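Long-range contacts in Lmo0488 protein (Listeria monocytogenes serovar 1/2a, PDB 5TED), which binds shikimate through its effector-binding domain and, as QuiR, a LysR-type regulator, activates transcription of protocatechuate biosynthesis genes in response: residues 41-46 with 58-63; 78-83 with 165-170; 82-87 with 146-151; 105-110 with 127-132; 119-124 with 173-178. All blocks are in the same frame, centred on the assembly; numbering follows the deposited sequence.

Contact 1 of 5, residues 41-46 with 58-63; sequences GATKSI and AICSYV. With SKM ((3R,4S,5R)-3,4,5-trihydroxycyclohex-1-ene-1-carboxylic acid), chain D.
The carboxylate end of the shikimate pocket lies here, between the start of helix 43-51 and the end of strand 57-60. Thr43 follows the N-cap residue Ala42 and grips carboxylate oxygen O2 twice. Its N donates to SKM O2 at 2.8 Å, and its hydroxyl OG1 donates to the same O2 at a very short 2.4 Å. OG1 sits beside the backbone N (chi1 -68°), so both donors face one oxygen. OG1 also accepts from Ser61 N at 3.1 Å, with an N-H...O angle of 163°. Ser61 OG donates to the other oxygen, SKM O3, at 2.5 Å. Arg177 is hydrogen-bonded to both Ser61 OG and SKM. Thr43 CG2 slides past Val63 CG2 at a tight 3.5 Å. Deeper in, Ile46 CG2 rests on Ala58 CB, also at 3.5 Å. The N-terminus of helix 43-51 would probably also favour the negative charge. Such a pocket, built from a strand end and a helix N-terminus, fits the periplasmic-binding-protein-like fold of LysR effector domains.

Contact 2 of 5, residues 78-83 with 165-170; sequences ELVVVV and VKVLSI
Val82 turns CG1 anti to its backbone N (chi1 -172°) and lays it obliquely across Val165, 3.6 Å from Val165 CB. On the same face, Val80 takes a different rotamer, with CG2 in the crowded position between N and the carbonyl carbon. That branch meets Val167 CG1 at 3.7 Å. Helix 138-146 covers Val82 and Val165 through Val145. Strands 69-84 and 165-170 are antiparallel neighbours in a mixed sheet of the LysR effector-binding domain. Val81 with Leu168 and Val83 with Lys166 are the hydrogen-bonded pairs. The shortest bond runs from Leu168 N to Val81 O, 2.7 Å and nearly along the C=O axis. The other face carries Val81, Val83, Lys166 and Leu168. Leu168 has CG beside its backbone N (chi1 -53°). The Leu168 and Val83 side chains cross at about a right angle, CD1 4.1 Å from Val83 CG1. Val81 CG2 meets Ile170 CG1 at 4.0 Å, again crosswise. Lys166 starts alongside Val83, bends at chi2 (69°) and sends NZ to a salt bridge with Asp93 and hydrogen bonds with Tyr92 O and Ala90 O. At the far end one water donates to Glu78 OE2 and Leu79 O, and accepts from Ile170 N at 2.9 Å.

Contact 3 of 5, residues 82-87 with 146-151; sequences VVAENH and SVDYGI
A bridging water is the best-held polar atom, gripped by three hydrogen bonds. It accepts from Ala84 N at 2.9 Å. It donates to Gly150 O at 2.6 Å and to Asp148 OD1. Asp148 has positive phi (56°) and is the C-prime residue of the Schellman motif that ends helix 138-146. Its CG lies anti to the backbone N (chi1 -163°), which sends the carboxylate to the water. Asp148 CB packs on Ala84 CB at 3.5 Å. Strand 69-84 ends at Ala84, which opens a type I turn to His87. Ile151 CG2 lies over one face of the His87 ring, 3.7 Å from its centroid, a CH-pi contact. Asp148 OD1 lies at the edge of the same ring, in its plane, 3.8 Å from His87 CD2. The ring and carboxylate planes are 80° apart. His87 ND1 is hydrogen-bonded to Leu89 N, which helps fix the ring's rotation. Val83 CG1 lies beside Ile151 CG2 at 3.5 Å.

Contact 4 of 5, residues 105-110 with 127-132; sequences YIFFSD and IQPKIG. With SKM ((3R,4S,5R)-3,4,5-trihydroxycyclohex-1-ene-1-carboxylic acid), chain D.
Phe107 and Ile131 form the apolar centre. Ile131 sets CG1 beside its backbone N (chi1 -64°), and the chain then carries CD1 over one face of the Phe107 ring. CD1 stands 3.8 Å from the ring centroid and 17° off the normal, a CH-pi contact displaced toward the rim. Ile131 CG2 touches Phe107 CB at 3.7 Å. Pro129 crosses Phe107 at about a right angle, with CG 3.8 Å from Phe107 CE1. Its CB lies 4.1 Å from CD1 of the Tyr105 ring. The Phe107 ring is also covered by helix 115-124, through Arg115, Ile118 and Asp119. That helix links strands 104-108 and 130-135, so the contact closes a beta-alpha-beta crossover. The two strands pair in parallel, with Tyr105 opposite Ile131, but the short strand segments are turned 86° against each other. Two backbone bonds hold the pair. Tyr105 N donates to Lys130 O at 2.7 Å, and Gly132 N donates to Tyr105 O at 2.8 Å. Lys130 O also lies at the edge of the Tyr105 ring, in its plane. The Tyr105 hydroxyl is hydrogen-bonded to Thr100, and its ring meets Phe122 edge-to-face. Farther along the strand, Phe108 reaches the shikimate pocket, where its CD1 is 3.4 Å from SKM O7. At the exposed end, Asp110 pairs with Arg115 in a salt bridge.

Contact 5 of 5, residues 119-124 with 173-178; sequences DSLFAE and PKHDRF
Leu121 and Pro173 make the buried side of this contact, where helix 115-124 meets the chain leading into strand 177-184. Leu121 CD2 packs on Pro173 CG at 4.0 Å. The same methyl reaches His175 CD2 at 3.4 Å, obliquely to the ring. Pro173 follows a cis peptide bond and also touches Leu97 and Ile125. Leu121 packs inward on Leu79 of strand 69-84. The outer side is polar and exposed. There Glu124 and His175 reach toward each other tip to tip. Glu124 has CG anti to the backbone N (chi1 176°) and is extended beyond it. His175 NE2 donates to Glu124 OE1 at 2.8 Å, on the syn lone pair. The bond is bent (130°), and OE1 lies 26° out of the ring plane. Pro173 runs past Glu124 in the opposite direction, its CB 3.7 Å from Glu124 OE2. The chain then enters strand 177-184 at Arg177, which binds shikimate. The His-carboxylate bond requires a proton on NE2, and the nearby negative charge would probably make a positively charged imidazole easier to form.

Contact 1 comes first along the chain and closes before the others open. Contacts 2 and 3 start from the same strand, 69-84, share Val82 and Val83, and have centres about 11 Å apart. Contact 4 is nested inside the loops closed by both. Contact 5 crosses contacts 2, 3 and 4 along the chain. Contacts 1, 2, 3 and 5 reach the same mixed sheet, and contacts 4 and 5 share the unit around helix 115-124. The centres of contacts 1 and 4 are about 20 Å apart. Contacts 1, 4 and 5 all contribute residues to the shikimate pocket, so the pocket draws on parts of the domain far apart in the chain.

Contact 1 of 5, residues 41-46 with 58-63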
# COMPACT_ATOMS: atom_id res chain seq x y z
N GLY A 41 -0.32 -0.52 -7.72
CA GLY A 41 0.08 0.85 -8.01
C GLY A 41 -1.12 1.75 -8.29
O GLY A 41 -2.28 1.34 -8.13
N ALA A 42 -0.82 2.98 -8.68
CA ALA A 42 -1.84 3.96 -9.08
C ALA A 42 -2.11 3.86 -10.59
O ALA A 42 -1.27 3.40 -11.36
CB ALA A 42 -1.42 5.39 -8.71
N THR A 43 -3.31 4.31 -10.98
CA THR A 43 -3.77 4.16 -12.37
C THR A 43 -2.78 4.75 -13.37
O THR A 43 -2.55 4.18 -14.44
CB THR A 43 -5.15 4.81 -12.54
OG1 THR A 43 -6.14 4.09 -11.81
CG2 THR A 43 -5.56 4.83 -14.02
N LYS A 44 -2.22 5.92 -13.07
CA LYS A 44 -1.40 6.57 -14.07
C LYS A 44 -0.10 5.80 -14.33
O LYS A 44 0.39 5.78 -15.47
CB LYS A 44 -1.14 8.02 -13.65
CG LYS A 44 -2.41 8.90 -13.73
CD LYS A 44 -3.03 8.90 -15.14
CE LYS A 44 -4.23 9.86 -15.28
NZ LYS A 44 -5.54 9.34 -14.75
N SER A 45 0.43 5.10 -13.33
CA SER A 45 1.57 4.21 -13.59
C SER A 45 1.13 2.91 -14.27
O SER A 45 1.86 2.38 -15.11
CB SER A 45 2.31 3.92 -12.28
OG SER A 45 1.96 2.66 -11.74
N ILE A 46 -0.06 2.40 -13.93
CA ILE A 46 -0.52 1.11 -14.44
C ILE A 46 -0.70 1.14 -15.95
O ILE A 46 -0.42 0.15 -16.65
CB ILE A 46 -1.82 0.70 -13.72
CG1 ILE A 46 -1.48 0.18 -12.30
CG2 ILE A 46 -2.63 -0.31 -14.55
CD1 ILE A 46 -2.70 0.02 -11.39
N ALA A 58 -5.13 -5.40 -16.34
CA ALA A 58 -5.07 -4.48 -15.22
C ALA A 58 -6.47 -4.22 -14.68
O ALA A 58 -7.46 -4.37 -15.39
CB ALA A 58 -4.40 -3.15 -15.60
N ILE A 59 -6.53 -3.86 -13.41
CA ILE A 59 -7.75 -3.41 -12.76
C ILE A 59 -7.49 -2.00 -12.25
O ILE A 59 -6.63 -1.82 -11.36
CB ILE A 59 -8.16 -4.34 -11.61
CG1 ILE A 59 -8.39 -5.78 -12.13
CG2 ILE A 59 -9.40 -3.77 -10.89
CD1 ILE A 59 -8.65 -6.83 -11.03
N CYS A 60 -8.20 -1.02 -12.79
CA CYS A 60 -7.85 0.37 -12.48
C CYS A 60 -9.00 1.30 -12.84
O CYS A 60 -10.10 0.87 -13.21
CB CYS A 60 -6.55 0.77 -13.21
SG CYS A 60 -6.73 0.80 -15.01
N SER A 61 -8.75 2.61 -12.71
CA SER A 61 -9.73 3.64 -13.06
C SER A 61 -9.77 3.84 -14.57
O SER A 61 -8.78 3.61 -15.28
CB SER A 61 -9.38 4.98 -12.40
OG SER A 61 -9.43 4.89 -10.97
N TYR A 62 -10.92 4.28 -15.06
CA TYR A 62 -11.02 4.70 -16.45
C TYR A 62 -10.15 5.92 -16.69
O TYR A 62 -10.04 6.81 -15.84
CB TYR A 62 -12.48 5.01 -16.78
CG TYR A 62 -12.70 5.47 -18.21
CD1 TYR A 62 -12.65 4.58 -19.27
CD2 TYR A 62 -12.97 6.81 -18.50
CE1 TYR A 62 -12.86 4.99 -20.58
CE2 TYR A 62 -13.18 7.23 -19.81
CZ TYR A 62 -13.12 6.31 -20.84
OH TYR A 62 -13.31 6.71 -22.14
N VAL A 63 -9.54 5.99 -17.87
CA VAL A 63 -8.71 7.13 -18.26
C VAL A 63 -9.17 7.59 -19.64
O VAL A 63 -9.21 6.79 -20.58
CB VAL A 63 -7.21 6.78 -18.28
CG1 VAL A 63 -6.39 7.99 -18.73
CG2 VAL A 63 -6.76 6.34 -16.91
O12 SKM D . -5.56 3.45 -4.17
C8 SKM D . -5.58 4.86 -4.32
C6 SKM D . -4.64 5.29 -5.22
O7 SKM D . -4.67 6.71 -5.37
C5 SKM D . -4.84 4.68 -6.74
C4 SKM D . -6.21 4.85 -7.24
C1 SKM D . -6.54 4.76 -8.73
O2 SKM D . -5.61 4.90 -9.57
O3 SKM D . -7.73 4.55 -9.11
C10 SKM D . -7.40 5.08 -6.18
C9 SKM D . -7.12 5.34 -4.80
O11 SKM D . -8.04 4.67 -4.04

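Contact 2 of 5, residues 78-83 with 165-170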
# COMPACT_ATOMS: atom_id res chain seq x y z
N GLU A 78 -17.83 3.24 -3.09
CA GLU A 78 -18.55 4.39 -2.56
C GLU A 78 -17.52 5.39 -2.01
O GLU A 78 -16.71 5.03 -1.16
CB GLU A 78 -19.52 3.96 -1.46
CG GLU A 78 -20.25 5.11 -0.79
CD GLU A 78 -20.93 4.70 0.53
OE1 GLU A 78 -20.89 3.49 0.88
OE2 GLU A 78 -21.50 5.59 1.21
N LEU A 79 -17.57 6.62 -2.50
CA LEU A 79 -16.74 7.67 -1.92
C LEU A 79 -17.36 8.18 -0.62
O LEU A 79 -18.57 8.40 -0.54
CB LEU A 79 -16.57 8.82 -2.91
CG LEU A 79 -15.67 8.50 -4.09
CD1 LEU A 79 -15.42 9.77 -4.91
CD2 LEU A 79 -14.37 7.86 -3.59
N VAL A 80 -16.52 8.35 0.41
CA VAL A 80 -16.93 8.85 1.71
C VAL A 80 -15.97 9.95 2.14
O VAL A 80 -14.87 10.08 1.60
CB VAL A 80 -16.97 7.74 2.79
CG1 VAL A 80 -18.10 6.79 2.55
CG2 VAL A 80 -15.61 6.99 2.84
N VAL A 81 -16.38 10.72 3.14
CA VAL A 81 -15.49 11.67 3.79
C VAL A 81 -15.08 11.08 5.13
O VAL A 81 -15.93 10.57 5.88
CB VAL A 81 -16.16 13.05 3.94
CG1 VAL A 81 -15.34 13.94 4.86
CG2 VAL A 81 -16.31 13.73 2.57
N VAL A 82 -13.77 11.12 5.42
CA VAL A 82 -13.19 10.52 6.61
C VAL A 82 -12.52 11.62 7.44
O VAL A 82 -11.75 12.43 6.91
CB VAL A 82 -12.18 9.41 6.25
CG1 VAL A 82 -11.75 8.67 7.48
CG2 VAL A 82 -12.80 8.46 5.22
N VAL A 83 -12.82 11.65 8.73
CA VAL A 83 -12.36 12.71 9.61
C VAL A 83 -11.91 12.07 10.91
O VAL A 83 -12.35 10.96 11.25
CB VAL A 83 -13.46 13.77 9.87
CG1 VAL A 83 -13.99 14.33 8.55
CG2 VAL A 83 -14.61 13.19 10.69
N VAL A 165 -11.21 7.15 13.39
CA VAL A 165 -11.84 8.04 12.42
C VAL A 165 -13.33 7.77 12.36
O VAL A 165 -13.81 6.68 12.69
CB VAL A 165 -11.23 7.90 11.00
CG1 VAL A 165 -9.74 8.24 11.00
CG2 VAL A 165 -11.45 6.48 10.46
N LYS A 166 -14.07 8.79 11.95
CA LYS A 166 -15.50 8.69 11.67
C LYS A 166 -15.68 8.72 10.16
O LYS A 166 -15.14 9.62 9.50
CB LYS A 166 -16.26 9.85 12.32
CG LYS A 166 -17.72 9.97 11.93
CD LYS A 166 -18.56 8.83 12.48
CE LYS A 166 -20.06 9.10 12.32
NZ LYS A 166 -20.58 10.10 13.30
N VAL A 167 -16.44 7.77 9.62
CA VAL A 167 -16.69 7.70 8.18
C VAL A 167 -18.05 8.33 7.90
O VAL A 167 -19.06 7.91 8.48
CB VAL A 167 -16.62 6.25 7.66
CG1 VAL A 167 -16.94 6.19 6.17
CG2 VAL A 167 -15.24 5.64 7.92
N LEU A 168 -18.08 9.34 7.03
CA LEU A 168 -19.29 10.09 6.73
C LEU A 168 -19.74 9.80 5.31
O LEU A 168 -18.95 9.96 4.37
CB LEU A 168 -19.07 11.60 6.87
CG LEU A 168 -18.49 12.02 8.22
CD1 LEU A 168 -17.95 13.43 8.17
CD2 LEU A 168 -19.56 11.85 9.30
N SER A 169 -21.00 9.41 5.15
CA SER A 169 -21.52 9.23 3.81
C SER A 169 -21.78 10.60 3.19
O SER A 169 -22.03 11.59 3.90
CB SER A 169 -22.78 8.36 3.82
OG SER A 169 -23.88 9.05 4.38
N ILE A 170 -21.70 10.66 1.86
CA ILE A 170 -21.82 11.90 1.10
C ILE A 170 -23.22 11.95 0.51
O ILE A 170 -23.57 11.17 -0.39
CB ILE A 170 -20.75 11.99 -0.00
CG1 ILE A 170 -19.33 12.01 0.60
CG2 ILE A 170 -21.00 13.19 -0.89
CD1 ILE A 170 -18.22 11.90 -0.44
O HOH W 1 -21.15 8.08 0.59

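Contact 3 of 5, residues 82-87 with 146-151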
# COMPACT_ATOMS: atom_id res chain seq x y z
N VAL A 82 -13.77 11.12 5.42
CA VAL A 82 -13.19 10.52 6.61
C VAL A 82 -12.52 11.62 7.44
O VAL A 82 -11.75 12.43 6.91
CB VAL A 82 -12.18 9.41 6.25
CG1 VAL A 82 -11.75 8.67 7.48
CG2 VAL A 82 -12.80 8.46 5.22
N VAL A 83 -12.82 11.65 8.73
CA VAL A 83 -12.36 12.71 9.61
C VAL A 83 -11.91 12.07 10.91
O VAL A 83 -12.35 10.96 11.25
CB VAL A 83 -13.46 13.77 9.87
CG1 VAL A 83 -13.99 14.33 8.55
CG2 VAL A 83 -14.61 13.19 10.69
N ALA A 84 -11.01 12.74 11.62
CA ALA A 84 -10.60 12.22 12.92
C ALA A 84 -11.82 12.10 13.82
O ALA A 84 -12.81 12.81 13.67
CB ALA A 84 -9.53 13.12 13.56
N GLU A 85 -11.74 11.19 14.78
CA GLU A 85 -12.92 10.85 15.57
C GLU A 85 -13.40 12.01 16.44
O GLU A 85 -14.55 11.99 16.88
CB GLU A 85 -12.63 9.58 16.38
CG GLU A 85 -11.62 9.72 17.50
CD GLU A 85 -11.35 8.40 18.20
OE1 GLU A 85 -10.41 8.34 19.01
OE2 GLU A 85 -12.06 7.40 17.93
N ASN A 86 -12.58 13.03 16.67
CA ASN A 86 -13.01 14.20 17.43
C ASN A 86 -13.09 15.45 16.57
O ASN A 86 -13.16 16.57 17.10
CB ASN A 86 -12.08 14.43 18.62
CG ASN A 86 -12.15 13.30 19.63
OD1 ASN A 86 -13.24 12.78 19.91
ND2 ASN A 86 -11.00 12.89 20.16
N HIS A 87 -13.10 15.28 15.26
CA HIS A 87 -13.22 16.40 14.34
C HIS A 87 -14.61 17.03 14.45
O HIS A 87 -15.59 16.34 14.75
CB HIS A 87 -12.96 15.92 12.91
CG HIS A 87 -12.78 17.02 11.91
ND1 HIS A 87 -13.85 17.65 11.30
CD2 HIS A 87 -11.66 17.59 11.40
CE1 HIS A 87 -13.39 18.57 10.46
NE2 HIS A 87 -12.07 18.55 10.50
N SER A 146 -6.26 9.77 10.93
CA SER A 146 -6.38 9.22 12.28
C SER A 146 -5.62 10.04 13.32
O SER A 146 -5.98 10.00 14.50
CB SER A 146 -5.85 7.78 12.28
OG SER A 146 -6.29 7.07 13.41
N VAL A 147 -4.60 10.80 12.91
CA VAL A 147 -3.92 11.72 13.81
C VAL A 147 -4.42 13.15 13.61
O VAL A 147 -3.77 14.10 14.03
CB VAL A 147 -2.39 11.62 13.69
CG1 VAL A 147 -1.91 10.22 14.10
CG2 VAL A 147 -1.93 11.95 12.29
N ASP A 148 -5.57 13.31 12.95
CA ASP A 148 -6.19 14.61 12.73
C ASP A 148 -5.24 15.58 12.04
O ASP A 148 -5.26 16.78 12.29
CB ASP A 148 -6.74 15.20 14.04
CG ASP A 148 -7.75 16.33 13.81
OD1 ASP A 148 -8.30 16.44 12.71
OD2 ASP A 148 -7.99 17.11 14.75
N TYR A 149 -4.40 15.04 11.15
CA TYR A 149 -3.58 15.88 10.30
C TYR A 149 -4.39 16.52 9.18
O TYR A 149 -3.96 17.51 8.59
CB TYR A 149 -2.40 15.07 9.74
CG TYR A 149 -1.35 15.97 9.10
CD1 TYR A 149 -0.62 16.88 9.86
CD2 TYR A 149 -1.12 15.92 7.74
CE1 TYR A 149 0.33 17.72 9.27
CE2 TYR A 149 -0.18 16.75 7.13
CZ TYR A 149 0.55 17.64 7.90
OH TYR A 149 1.47 18.45 7.28
N GLY A 150 -5.58 15.99 8.90
CA GLY A 150 -6.47 16.56 7.91
C GLY A 150 -7.70 15.69 7.81
O GLY A 150 -7.87 14.74 8.58
N ILE A 151 -8.57 16.04 6.87
CA ILE A 151 -9.71 15.19 6.52
C ILE A 151 -9.44 14.62 5.12
O ILE A 151 -8.52 15.04 4.43
CB ILE A 151 -11.05 15.94 6.56
CG1 ILE A 151 -11.12 17.01 5.46
CG2 ILE A 151 -11.32 16.52 7.96
CD1 ILE A 151 -12.53 17.64 5.34
O HOH W 2 -9.52 14.93 10.54

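Contact 4 of 5, residues 105-110 with 127-132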
# COMPACT_ATOMS: atom_id res chain seq x y z
N TYR A 105 -7.49 19.21 3.60
CA TYR A 105 -7.55 17.85 3.08
C TYR A 105 -6.18 17.20 3.04
O TYR A 105 -5.15 17.84 2.79
CB TYR A 105 -8.12 17.83 1.67
CG TYR A 105 -9.61 17.68 1.63
CD1 TYR A 105 -10.45 18.79 1.77
CD2 TYR A 105 -10.20 16.43 1.46
CE1 TYR A 105 -11.82 18.66 1.75
CE2 TYR A 105 -11.57 16.28 1.42
CZ TYR A 105 -12.37 17.40 1.55
OH TYR A 105 -13.72 17.26 1.53
N ILE A 106 -6.20 15.89 3.26
CA ILE A 106 -5.17 14.97 2.80
C ILE A 106 -5.72 14.46 1.47
O ILE A 106 -6.67 13.68 1.43
CB ILE A 106 -4.95 13.83 3.79
CG1 ILE A 106 -4.43 14.38 5.12
CG2 ILE A 106 -4.00 12.78 3.20
CD1 ILE A 106 -4.93 13.62 6.31
N PHE A 107 -5.15 14.97 0.38
CA PHE A 107 -5.68 14.80 -0.97
C PHE A 107 -4.90 13.73 -1.72
O PHE A 107 -3.72 13.49 -1.45
CB PHE A 107 -5.60 16.13 -1.73
CG PHE A 107 -6.85 16.49 -2.49
CD1 PHE A 107 -8.00 16.85 -1.82
CD2 PHE A 107 -6.85 16.52 -3.88
CE1 PHE A 107 -9.15 17.22 -2.52
CE2 PHE A 107 -7.99 16.88 -4.58
CZ PHE A 107 -9.15 17.23 -3.90
N PHE A 108 -5.57 13.06 -2.66
CA PHE A 108 -4.87 12.13 -3.54
C PHE A 108 -3.96 12.87 -4.50
O PHE A 108 -4.34 13.92 -5.04
CB PHE A 108 -5.86 11.27 -4.33
CG PHE A 108 -6.45 10.13 -3.53
CD1 PHE A 108 -5.66 9.06 -3.16
CD2 PHE A 108 -7.78 10.16 -3.13
CE1 PHE A 108 -6.20 8.01 -2.41
CE2 PHE A 108 -8.31 9.13 -2.38
CZ PHE A 108 -7.53 8.06 -2.02
N SER A 109 -2.77 12.33 -4.73
CA SER A 109 -1.84 12.92 -5.69
C SER A 109 -2.37 12.75 -7.11
O SER A 109 -3.30 12.00 -7.37
CB SER A 109 -0.46 12.27 -5.58
OG SER A 109 -0.58 10.89 -5.82
N ASP A 110 -1.73 13.47 -8.04
CA ASP A 110 -2.11 13.47 -9.45
C ASP A 110 -2.00 12.09 -10.09
O ASP A 110 -2.60 11.86 -11.14
CB ASP A 110 -1.23 14.43 -10.25
CG ASP A 110 -1.31 15.85 -9.75
OD1 ASP A 110 -2.33 16.22 -9.12
OD2 ASP A 110 -0.35 16.61 -9.97
N ILE A 127 -16.33 24.49 -5.43
CA ILE A 127 -15.51 24.63 -4.23
C ILE A 127 -14.07 24.28 -4.57
O ILE A 127 -13.81 23.31 -5.30
CB ILE A 127 -16.03 23.75 -3.07
CG1 ILE A 127 -17.36 24.30 -2.56
CG2 ILE A 127 -15.00 23.64 -1.96
CD1 ILE A 127 -17.92 23.51 -1.40
N GLN A 128 -13.14 25.08 -4.04
CA GLN A 128 -11.71 24.85 -4.20
C GLN A 128 -11.19 24.30 -2.88
O GLN A 128 -10.97 25.06 -1.93
CB GLN A 128 -11.01 26.17 -4.53
CG GLN A 128 -11.41 26.77 -5.88
CD GLN A 128 -11.08 28.26 -5.97
OE1 GLN A 128 -11.46 29.05 -5.10
NE2 GLN A 128 -10.36 28.64 -7.02
N PRO A 129 -11.00 22.99 -2.75
CA PRO A 129 -10.67 22.44 -1.44
C PRO A 129 -9.32 22.95 -0.94
O PRO A 129 -8.39 23.17 -1.73
CB PRO A 129 -10.66 20.92 -1.69
CG PRO A 129 -10.25 20.82 -3.12
CD PRO A 129 -10.98 21.95 -3.80
N LYS A 130 -9.22 23.17 0.36
CA LYS A 130 -7.93 23.46 0.99
C LYS A 130 -7.16 22.16 1.12
O LYS A 130 -7.62 21.23 1.78
CB LYS A 130 -8.10 24.11 2.36
CG LYS A 130 -8.79 25.46 2.33
CD LYS A 130 -8.88 26.05 3.72
CE LYS A 130 -9.41 27.47 3.64
NZ LYS A 130 -10.87 27.48 3.33
N ILE A 131 -6.00 22.08 0.47
CA ILE A 131 -5.20 20.87 0.45
C ILE A 131 -3.97 21.08 1.33
O ILE A 131 -3.14 21.95 1.06
CB ILE A 131 -4.80 20.48 -0.98
CG1 ILE A 131 -6.07 20.13 -1.76
CG2 ILE A 131 -3.85 19.28 -0.94
CD1 ILE A 131 -5.88 20.01 -3.27
N GLY A 132 -3.88 20.28 2.39
CA GLY A 132 -2.77 20.35 3.31
C GLY A 132 -1.59 19.52 2.85
O GLY A 132 -0.44 19.93 3.03
O12 SKM D . -5.56 3.45 -4.17
C8 SKM D . -5.58 4.86 -4.32
C6 SKM D . -4.64 5.29 -5.22
O7 SKM D . -4.67 6.71 -5.37
C5 SKM D . -4.84 4.68 -6.74
C4 SKM D . -6.21 4.85 -7.24
C1 SKM D . -6.54 4.76 -8.73
O2 SKM D . -5.61 4.90 -9.57
O3 SKM D . -7.73 4.55 -9.11
C10 SKM D . -7.40 5.08 -6.18
C9 SKM D . -7.12 5.34 -4.80
O11 SKM D . -8.04 4.67 -4.04

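Contact 5 of 5, residues 119-124 with 173-178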
# COMPACT_ATOMS: atom_id res chain seq x y z
N ASP A 119 -12.04 15.61 -8.43
CA ASP A 119 -11.99 17.01 -8.87
C ASP A 119 -13.32 17.46 -9.47
O ASP A 119 -13.74 18.61 -9.29
CB ASP A 119 -10.86 17.20 -9.90
CG ASP A 119 -9.47 17.03 -9.28
OD1 ASP A 119 -9.36 16.96 -8.04
OD2 ASP A 119 -8.50 16.94 -10.05
N SER A 120 -13.99 16.57 -10.21
CA SER A 120 -15.26 16.99 -10.79
C SER A 120 -16.32 17.21 -9.72
O SER A 120 -17.14 18.13 -9.85
CB SER A 120 -15.74 15.97 -11.83
OG SER A 120 -16.30 14.82 -11.22
N LEU A 121 -16.29 16.44 -8.64
CA LEU A 121 -17.25 16.65 -7.55
C LEU A 121 -17.06 18.02 -6.92
O LEU A 121 -18.04 18.71 -6.62
CB LEU A 121 -17.09 15.55 -6.50
CG LEU A 121 -17.38 14.11 -6.94
CD1 LEU A 121 -17.26 13.13 -5.76
CD2 LEU A 121 -18.76 14.05 -7.54
N PHE A 122 -15.81 18.43 -6.69
CA PHE A 122 -15.57 19.75 -6.11
C PHE A 122 -15.89 20.86 -7.11
O PHE A 122 -16.41 21.91 -6.73
CB PHE A 122 -14.11 19.88 -5.64
CG PHE A 122 -13.81 19.17 -4.35
CD1 PHE A 122 -14.34 19.61 -3.15
CD2 PHE A 122 -12.96 18.06 -4.34
CE1 PHE A 122 -14.07 18.94 -1.96
CE2 PHE A 122 -12.67 17.39 -3.15
CZ PHE A 122 -13.22 17.84 -1.96
N ALA A 123 -15.56 20.64 -8.38
CA ALA A 123 -15.90 21.64 -9.39
C ALA A 123 -17.41 21.77 -9.55
O ALA A 123 -17.93 22.87 -9.76
CB ALA A 123 -15.23 21.29 -10.72
N GLU A 124 -18.14 20.65 -9.46
CA GLU A 124 -19.59 20.69 -9.58
C GLU A 124 -20.21 21.62 -8.54
O GLU A 124 -21.12 22.39 -8.85
CB GLU A 124 -20.18 19.29 -9.44
CG GLU A 124 -21.69 19.26 -9.46
CD GLU A 124 -22.24 17.85 -9.49
OE1 GLU A 124 -21.45 16.91 -9.74
OE2 GLU A 124 -23.46 17.69 -9.27
N PRO A 173 -22.53 16.12 -3.73
CA PRO A 173 -23.11 15.54 -4.95
C PRO A 173 -22.87 14.02 -5.00
O PRO A 173 -21.88 13.57 -4.43
CB PRO A 173 -22.36 16.25 -6.07
CG PRO A 173 -21.03 16.60 -5.47
CD PRO A 173 -21.24 16.77 -3.99
N LYS A 174 -23.74 13.26 -5.64
CA LYS A 174 -23.60 11.82 -5.71
C LYS A 174 -23.18 11.40 -7.11
O LYS A 174 -23.82 11.77 -8.10
N HIS A 175 -22.09 10.64 -7.18
CA HIS A 175 -21.65 10.10 -8.47
C HIS A 175 -20.95 8.77 -8.25
O HIS A 175 -20.33 8.53 -7.21
CB HIS A 175 -20.74 11.09 -9.22
CG HIS A 175 -21.46 12.29 -9.77
ND1 HIS A 175 -22.15 12.26 -10.97
CD2 HIS A 175 -21.59 13.55 -9.29
CE1 HIS A 175 -22.67 13.46 -11.20
NE2 HIS A 175 -22.35 14.25 -10.20
N ASP A 176 -21.06 7.90 -9.25
CA ASP A 176 -20.57 6.54 -9.16
C ASP A 176 -19.07 6.49 -9.40
O ASP A 176 -18.54 7.20 -10.26
CB ASP A 176 -21.30 5.66 -10.16
CG ASP A 176 -22.80 5.66 -9.94
OD1 ASP A 176 -23.25 5.00 -8.98
OD2 ASP A 176 -23.52 6.35 -10.70
N ARG A 177 -18.38 5.70 -8.59
CA ARG A 177 -16.95 5.42 -8.75
C ARG A 177 -16.88 4.00 -9.30
O ARG A 177 -17.11 3.04 -8.57
CB ARG A 177 -16.20 5.54 -7.42
CG ARG A 177 -14.67 5.48 -7.50
CD ARG A 177 -14.14 4.11 -7.99
NE ARG A 177 -12.75 3.86 -7.60
CZ ARG A 177 -11.68 4.19 -8.32
NH1 ARG A 177 -11.82 4.79 -9.50
NH2 ARG A 177 -10.46 3.91 -7.87
N PHE A 178 -16.60 3.86 -10.59
CA PHE A 178 -16.46 2.55 -11.22
C PHE A 178 -14.99 2.19 -11.35
O PHE A 178 -14.12 3.06 -11.47
CB PHE A 178 -17.11 2.52 -12.59
CG PHE A 178 -18.61 2.55 -12.55
CD1 PHE A 178 -19.33 1.43 -12.16
CD2 PHE A 178 -19.29 3.70 -12.89
CE1 PHE A 178 -20.71 1.47 -12.12
CE2 PHE A 178 -20.67 3.75 -12.85
CZ PHE A 178 -21.38 2.63 -12.46